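Local coordinates for protein HP0721 (Helicobacter pylori, PDB 2XRH) that is a secreted protein of unknown function, seen here in truncated form with nicotinic acid bound in a pocket, at residues 30-33 with 34-38; 9-12 with 13-16; 71-74 with 75-79. All coordinates share one frame; numbering follows the deposited sequence.

In the fold
Within this helical protein, contacts 1 and 3 lie on different helices, 31-44 and 70-86, but share one nicotinic acid, and both are partly buried. Contact 1, nearest the middle of the chain, meets the pyridine ring with a hydroxyl and apolar carbons; contact 3, farther out and partly covered by the second subunit, meets the carboxylate with arginine and glutamine. The two touch where I31 CD1 packs against R76 NH2. Contact 2 is a surface turn ahead of helix 16-21, about 10 Å from contact 1 between centres; F11 packs on helix 31-44, and R41 of that helix binds D16 and T14. Contacts 2 and 3 lie on opposite sides of the chain's centre.

Contact 1: 30-33 with 34-38; sequences DIVD and YTKEL. With NIO (nicotinic acid), chain B.
T35 and I31, one turn apart at the start of the alpha helix 31-44, contribute to the nicotinic acid pocket beside the pyridine ring. T35 OG1 donates to I31 O at 2.8 Å, a hydroxyl bond back to the carbonyl four residues earlier, and the same OG1 lies 3.2 Å from NIO N. A chi1 of -58° puts the hydroxyl opposite the carbonyl carbon of T35 and swings it back over the preceding turn. The regular helical bond from T35 N reaches I31 O as well, at 2.9 Å. The two donors arrive from opposite faces of the carbonyl plane, so the carbonyl oxygen of the buried I31 accepts two bonds. I31 adds apolar contact: its CD1 stands 3.6 Å from NIO C1 and 3.9 Å from Y34 CD2, approaching the tyrosine ring at a slant.

NIO C1 lies at the edge of that ring, close to its plane, while L38 CG sits over one face, 4.1 Å above it. Further out, Y34 OH is hydrogen-bonded to L19 O and F11 meets the ring edge-to-face, which probably limit the rotation of the tyrosine, and I31 also packs on R76, V80 and A83 of helix 70-86. On another side of the helix V32 and K36 run alongside each other, the lysine chain extended beyond CG, and K36 CE rests 3.6 Å from V32 CG1.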
loop_
_atom_site.group_PDB
_atom_site.type_symbol
_atom_site.label_atom_id
_atom_site.label_comp_id
_atom_site.label_asym_id
_atom_site.label_seq_id
_atom_site.Cartn_x
_atom_site.Cartn_y
_atom_site.Cartn_z
ATOM N N ASP A 30 5.219 3.433 18.963
ATOM C CA ASP A 30 5.536 4.863 19.138
ATOM C C ASP A 30 4.839 5.741 18.121
ATOM O O ASP A 30 4.999 6.969 18.197
ATOM C CB ASP A 30 7.040 5.106 19.031
ATOM C CG ASP A 30 7.831 4.385 20.100
ATOM O OD1 ASP A 30 7.388 4.383 21.276
ATOM O OD2 ASP A 30 8.919 3.840 19.774
ATOM N N ILE A 31 3.989 5.162 17.279
ATOM C CA ILE A 31 3.445 5.896 16.146
ATOM C C ILE A 31 2.422 6.944 16.525
ATOM O O ILE A 31 2.380 7.993 15.894
ATOM C CB ILE A 31 2.949 4.982 14.956
ATOM C CG1 ILE A 31 3.177 5.690 13.600
ATOM C CG2 ILE A 31 1.512 4.471 15.136
ATOM C CD1 ILE A 31 4.725 5.825 13.225
ATOM N N VAL A 32 1.599 6.685 17.543
ATOM C CA VAL A 32 0.629 7.692 17.965
ATOM C C VAL A 32 1.358 8.933 18.515
ATOM O O VAL A 32 1.038 10.059 18.156
ATOM C CB VAL A 32 -0.396 7.116 18.997
ATOM C CG1 VAL A 32 -1.213 8.217 19.657
ATOM C CG2 VAL A 32 -1.322 6.130 18.283
ATOM N N ASP A 33 2.348 8.733 19.357
ATOM C CA ASP A 33 3.120 9.827 19.887
ATOM C C ASP A 33 3.870 10.571 18.788
ATOM O O ASP A 33 3.919 11.789 18.780
ATOM C CB ASP A 33 4.120 9.334 20.927
ATOM C CG ASP A 33 3.465 8.972 22.270
ATOM O OD1 ASP A 33 2.274 9.270 22.495
ATOM O OD2 ASP A 33 4.163 8.363 23.095
ATOM N N TYR A 34 4.418 9.839 17.828
ATOM C CA TYR A 34 5.107 10.477 16.711
ATOM C C TYR A 34 4.159 11.351 15.909
ATOM O O TYR A 34 4.483 12.489 15.572
ATOM C CB TYR A 34 5.691 9.391 15.824
ATOM C CG TYR A 34 6.450 9.870 14.589
ATOM C CD1 TYR A 34 7.643 10.534 14.670
ATOM C CD2 TYR A 34 5.963 9.549 13.317
ATOM C CE1 TYR A 34 8.333 10.939 13.509
ATOM C CE2 TYR A 34 6.633 9.920 12.182
ATOM C CZ TYR A 34 7.806 10.614 12.262
ATOM O OH TYR A 34 8.475 10.985 11.114
ATOM N N THR A 35 3.005 10.825 15.582
ATOM C CA THR A 35 2.010 11.522 14.778
ATOM C C THR A 35 1.491 12.751 15.514
ATOM O O THR A 35 1.392 13.819 14.927
ATOM C CB THR A 35 0.859 10.572 14.448
ATOM O OG1 THR A 35 1.364 9.425 13.748
ATOM C CG2 THR A 35 -0.224 11.224 13.628
ATOM N N LYS A 36 1.215 12.612 16.814
ATOM C CA LYS A 36 0.851 13.767 17.630
ATOM C C LYS A 36 1.946 14.839 17.604
ATOM O O LYS A 36 1.629 16.024 17.500
ATOM C CB LYS A 36 0.506 13.341 19.064
ATOM C CG LYS A 36 -0.779 12.520 19.168
ATOM C CD LYS A 36 -1.039 12.025 20.588
ATOM C CE LYS A 36 -2.425 11.404 20.671
ATOM N NZ LYS A 36 -2.743 10.895 22.069
ATOM N N GLU A 37 3.205 14.457 17.695
ATOM C CA GLU A 37 4.294 15.416 17.669
ATOM C C GLU A 37 4.379 16.130 16.312
ATOM O O GLU A 37 4.506 17.337 16.254
ATOM C CB GLU A 37 5.628 14.817 18.044
ATOM C CG GLU A 37 6.732 15.869 18.227
ATOM C CD GLU A 37 6.572 16.709 19.511
ATOM O OE1 GLU A 37 5.935 16.221 20.474
ATOM O OE2 GLU A 37 7.068 17.845 19.544
ATOM N N LEU A 38 4.235 15.385 15.232
ATOM C CA LEU A 38 4.284 15.964 13.882
ATOM C C LEU A 38 3.163 16.952 13.704
ATOM O O LEU A 38 3.408 18.029 13.208
ATOM C CB LEU A 38 4.184 14.855 12.835
ATOM C CG LEU A 38 5.363 13.929 12.570
ATOM C CD1 LEU A 38 4.953 12.945 11.450
ATOM C CD2 LEU A 38 6.640 14.693 12.223
HETATM N N NIO B . 2.403 8.516 10.887
HETATM C C1 NIO B . 3.377 7.675 10.483
HETATM C C2 NIO B . 3.141 6.765 9.436
HETATM C C3 NIO B . 1.916 6.695 8.838
HETATM C C4 NIO B . 0.943 7.578 9.280
HETATM C C5 NIO B . 1.207 8.476 10.310
HETATM C C6 NIO B . 4.180 5.774 9.051
HETATM O O1 NIO B . 3.772 4.661 8.607
HETATM O O2 NIO B . 5.375 6.032 9.244
#

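Contact 2: 9-12 with 13-16; sequences KDFS and KTSD
F11 and T14 are the ends of a type I beta turn on the surface, directly ahead of helix 16-21, and an Asx turn overlaps it: D10 OD1 accepts from S12 N at 2.9 Å, met from above the carboxylate plane rather than within it. K13 occupies the third position of the beta turn, and its side chain bends at chi2 and packs on T6.

T14 closes the turn with a weak hydrogen bond from T14 N to F11 O, 3.3 Å long though fairly straight at 158°. The threonine hydroxyl stands opposite its carbonyl carbon (chi1 -55°), which turns OG1 back over the first residue of the turn, 3.7 Å from F11 CA. There it lies near the plane of the phenylalanine ring, at the edge, 4.3 Å from F11 CD1. The F11 side chain itself extends inward onto L19 and M22 and also packs on D33 and E37, joining this loop to helix 31-44.

S15 is the N-cap of the helix that follows, its OG hydrogen-bonded to D18 N. With D16 the helix begins, and one arginine of helix 31-44 ties this last part of the segment down: R41 NH1 forms a salt bridge with D16 OD1, while R41 NH2 is hydrogen-bonded to T14 O.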
loop_
_atom_site.group_PDB
_atom_site.type_symbol
_atom_site.label_atom_id
_atom_site.label_comp_id
_atom_site.label_asym_id
_atom_site.label_seq_id
_atom_site.Cartn_x
_atom_site.Cartn_y
_atom_site.Cartn_z
ATOM N N LYS A 9 10.531 10.002 27.652
ATOM C CA LYS A 9 10.476 9.083 26.510
ATOM C C LYS A 9 9.432 9.615 25.543
ATOM O O LYS A 9 8.269 9.189 25.542
ATOM C CB LYS A 9 10.148 7.636 26.910
ATOM C CG LYS A 9 10.115 6.650 25.715
ATOM C CD LYS A 9 9.537 5.298 26.128
ATOM C CE LYS A 9 9.298 4.378 24.928
ATOM N NZ LYS A 9 10.549 4.073 24.183
ATOM N N ASP A 10 9.849 10.569 24.729
ATOM C CA ASP A 10 8.965 11.128 23.721
ATOM C C ASP A 10 9.787 11.828 22.629
ATOM O O ASP A 10 11.020 11.720 22.587
ATOM C CB ASP A 10 7.918 12.065 24.376
ATOM C CG ASP A 10 8.541 13.306 25.053
ATOM O OD1 ASP A 10 9.602 13.821 24.611
ATOM O OD2 ASP A 10 7.944 13.772 26.056
ATOM N N PHE A 11 9.084 12.531 21.748
ATOM C CA PHE A 11 9.659 13.234 20.619
ATOM C C PHE A 11 9.593 14.733 20.846
ATOM O O PHE A 11 9.852 15.506 19.939
ATOM C CB PHE A 11 8.842 12.892 19.393
ATOM C CG PHE A 11 8.836 11.436 19.057
ATOM C CD1 PHE A 11 9.930 10.844 18.438
ATOM C CD2 PHE A 11 7.710 10.660 19.327
ATOM C CE1 PHE A 11 9.878 9.486 18.066
ATOM C CE2 PHE A 11 7.669 9.326 19.010
ATOM C CZ PHE A 11 8.750 8.738 18.396
ATOM N N SER A 12 9.284 15.161 22.069
ATOM C CA SER A 12 9.179 16.610 22.323
ATOM C C SER A 12 10.534 17.363 22.217
ATOM O O SER A 12 10.554 18.572 21.983
ATOM C CB SER A 12 8.529 16.856 23.692
ATOM O OG SER A 12 9.306 16.250 24.697
ATOM N N LYS A 13 11.651 16.670 22.395
ATOM C CA LYS A 13 12.975 17.306 22.305
ATOM C C LYS A 13 13.694 17.055 20.978
ATOM O O LYS A 13 14.812 17.523 20.760
ATOM C CB LYS A 13 13.855 16.853 23.478
ATOM C CG LYS A 13 13.352 17.285 24.861
ATOM C CD LYS A 13 13.344 18.828 25.027
ATOM C CE LYS A 13 12.864 19.271 26.431
ATOM N NZ LYS A 13 14.008 19.385 27.413
ATOM N N THR A 14 13.057 16.301 20.083
ATOM C CA THR A 14 13.668 15.943 18.803
ATOM C C THR A 14 13.490 17.096 17.829
ATOM O O THR A 14 12.405 17.662 17.745
ATOM C CB THR A 14 12.998 14.642 18.256
ATOM O OG1 THR A 14 13.101 13.631 19.269
ATOM C CG2 THR A 14 13.644 14.118 16.935
ATOM N N SER A 15 14.528 17.401 17.054
ATOM C CA SER A 15 14.444 18.441 16.046
ATOM C C SER A 15 13.491 18.059 14.927
ATOM O O SER A 15 13.240 16.865 14.711
ATOM C CB SER A 15 15.823 18.727 15.464
ATOM O OG SER A 15 16.292 17.651 14.692
ATOM N N ASP A 16 12.926 19.053 14.243
ATOM C CA ASP A 16 12.076 18.808 13.072
ATOM C C ASP A 16 12.810 17.906 12.068
ATOM O O ASP A 16 12.224 16.981 11.484
ATOM C CB ASP A 16 11.689 20.119 12.369
ATOM C CG ASP A 16 10.772 21.014 13.177
ATOM O OD1 ASP A 16 10.183 20.623 14.202
ATOM O OD2 ASP A 16 10.631 22.157 12.734
#

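Contact 3: 71-74 with 75-79; sequences ADFE and ARQKA. With NIO (nicotinic acid), chain B.
The carboxylate end of the nicotinic acid pocket is built on helix 70-86, where R76 and Q77 follow the turn that carries F73 and E74. R76 leaves the backbone with CG opposite its N (chi1 -175°) and stays extended as far as NE, a shape that carries the guanidinium out to the ligand. R76 NH1 donates to NIO O1 at 2.8 Å and R76 NH2 to NIO O2 at 3.1 Å, O2 lying in the guanidinium plane at its edge. R76 NH2 also bonds V26 O, and a weak bond of 2.9 Å from R76 NH1 to Q77 OE1 links the two pocket side chains. Q77 NE2, whose stronger partner is D95 O, makes a weak bond of its own to NIO O1.

Behind this first shell, F73 probably helps to position the glutamine, together with D95 O. Q77 CG sits over one face of the ring in a CH-pi contact, 3.7 Å from the F73 centroid and 18° off the normal, and the Q77 amide plane is only 8° from that of the ring. Away from the pocket, E74 and K78 run side by side. In one of two E74 conformers, OE1 and K78 NZ, 3.2 Å apart, form a salt bridge whose hydrogen bond is weak, a water binds both atoms, and OE2 pairs with R99 of the second subunit; the other conformer may lack these pairings. A71 and F73 pack on D66 and V70 of the second subunit. At the ligand, R76 and nicotinic acid form a bidentate arginine-carboxylate pairing presented from an alpha helix.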
loop_
_atom_site.group_PDB
_atom_site.type_symbol
_atom_site.label_atom_id
_atom_site.label_comp_id
_atom_site.label_asym_id
_atom_site.label_seq_id
_atom_site.Cartn_x
_atom_site.Cartn_y
_atom_site.Cartn_z
ATOM N N ALA A 71 6.343 -7.826 2.356
ATOM C CA ALA A 71 5.828 -8.518 3.510
ATOM C C ALA A 71 6.109 -7.744 4.803
ATOM O O ALA A 71 5.230 -7.562 5.644
ATOM C CB ALA A 71 6.388 -9.915 3.611
ATOM N N ASP A 72 7.341 -7.304 4.951
ATOM C CA ASP A 72 7.728 -6.601 6.163
ATOM C C ASP A 72 7.047 -5.218 6.190
ATOM O O ASP A 72 6.632 -4.762 7.249
ATOM C CB ASP A 72 9.237 -6.438 6.235
ATOM C CG ASP A 72 9.963 -7.712 6.545
ATOM O OD1 ASP A 72 9.391 -8.609 7.186
ATOM O OD2 ASP A 72 11.129 -7.799 6.129
ATOM N N PHE A 73 6.953 -4.544 5.041
ATOM C CA PHE A 73 6.328 -3.221 5.009
ATOM C C PHE A 73 4.840 -3.288 5.341
ATOM O O PHE A 73 4.328 -2.489 6.145
ATOM C CB PHE A 73 6.534 -2.562 3.660
ATOM C CG PHE A 73 5.922 -1.211 3.562
ATOM C CD1 PHE A 73 6.494 -0.122 4.155
ATOM C CD2 PHE A 73 4.862 -0.988 2.711
ATOM C CE1 PHE A 73 5.942 1.155 4.032
ATOM C CE2 PHE A 73 4.318 0.305 2.591
ATOM C CZ PHE A 73 4.865 1.352 3.258
ATOM N N GLU A 74 4.153 -4.253 4.766
ATOM C CA GLU A 74 2.743 -4.427 5.042
ATOM C C GLU A 74 2.490 -4.759 6.514
ATOM O O GLU A 74 1.545 -4.248 7.142
ATOM C CB GLU A 74 2.150 -5.515 4.170
ATOM C CG GLU A 74 0.664 -5.608 4.284
ATOM C CD GLU A 74 0.140 -6.699 3.433
ATOM O OE1 GLU A 74 0.273 -7.856 3.864
ATOM O OE2 GLU A 74 -0.361 -6.399 2.325
ATOM N N ALA A 75 3.341 -5.600 7.083
ATOM C CA ALA A 75 3.200 -5.950 8.512
ATOM C C ALA A 75 3.292 -4.692 9.342
ATOM O O ALA A 75 2.495 -4.499 10.259
ATOM C CB ALA A 75 4.282 -6.968 8.971
ATOM N N ARG A 76 4.274 -3.847 9.043
ATOM C CA ARG A 76 4.376 -2.580 9.773
ATOM C C ARG A 76 3.164 -1.674 9.550
ATOM O O ARG A 76 2.631 -1.096 10.521
ATOM C CB ARG A 76 5.669 -1.861 9.403
ATOM C CG ARG A 76 5.855 -0.642 10.210
ATOM C CD ARG A 76 6.989 0.208 9.756
ATOM N NE ARG A 76 7.063 1.485 10.475
ATOM C CZ ARG A 76 6.521 2.642 10.098
ATOM N NH1 ARG A 76 5.804 2.826 8.988
ATOM N NH2 ARG A 76 6.746 3.695 10.834
ATOM N N GLN A 77 2.723 -1.542 8.307
ATOM C CA GLN A 77 1.662 -0.604 7.991
ATOM C C GLN A 77 0.365 -1.035 8.635
ATOM O O GLN A 77 -0.425 -0.192 9.105
ATOM C CB GLN A 77 1.511 -0.411 6.470
ATOM C CG GLN A 77 2.596 0.358 5.747
ATOM C CD GLN A 77 2.956 1.661 6.436
ATOM O OE1 GLN A 77 3.934 1.699 7.108
ATOM N NE2 GLN A 77 2.135 2.686 6.282
ATOM N N LYS A 78 0.127 -2.344 8.672
ATOM C CA LYS A 78 -1.085 -2.858 9.340
ATOM C C LYS A 78 -1.050 -2.529 10.838
ATOM O O LYS A 78 -2.047 -2.122 11.448
ATOM C CB LYS A 78 -1.255 -4.335 9.089
ATOM C CG LYS A 78 -1.625 -4.675 7.652
ATOM C CD LYS A 78 -2.114 -6.128 7.555
ATOM C CE LYS A 78 -2.599 -6.448 6.167
ATOM N NZ LYS A 78 -2.305 -7.862 5.710
ATOM N N ALA A 79 0.105 -2.696 11.443
ATOM C CA ALA A 79 0.266 -2.428 12.858
ATOM C C ALA A 79 0.112 -0.917 13.130
ATOM O O ALA A 79 -0.441 -0.501 14.154
ATOM C CB ALA A 79 1.605 -2.986 13.411
HETATM N N NIO B . 2.403 8.516 10.887
HETATM C C1 NIO B . 3.377 7.675 10.483
HETATM C C2 NIO B . 3.141 6.765 9.436
HETATM C C3 NIO B . 1.916 6.695 8.838
HETATM C C4 NIO B . 0.943 7.578 9.280
HETATM C C5 NIO B . 1.207 8.476 10.310
HETATM C C6 NIO B . 4.180 5.774 9.051
HETATM O O1 NIO B . 3.772 4.661 8.607
HETATM O O2 NIO B . 5.375 6.032 9.244
HETATM O O HOH W 1 0.604 -8.167 6.502
#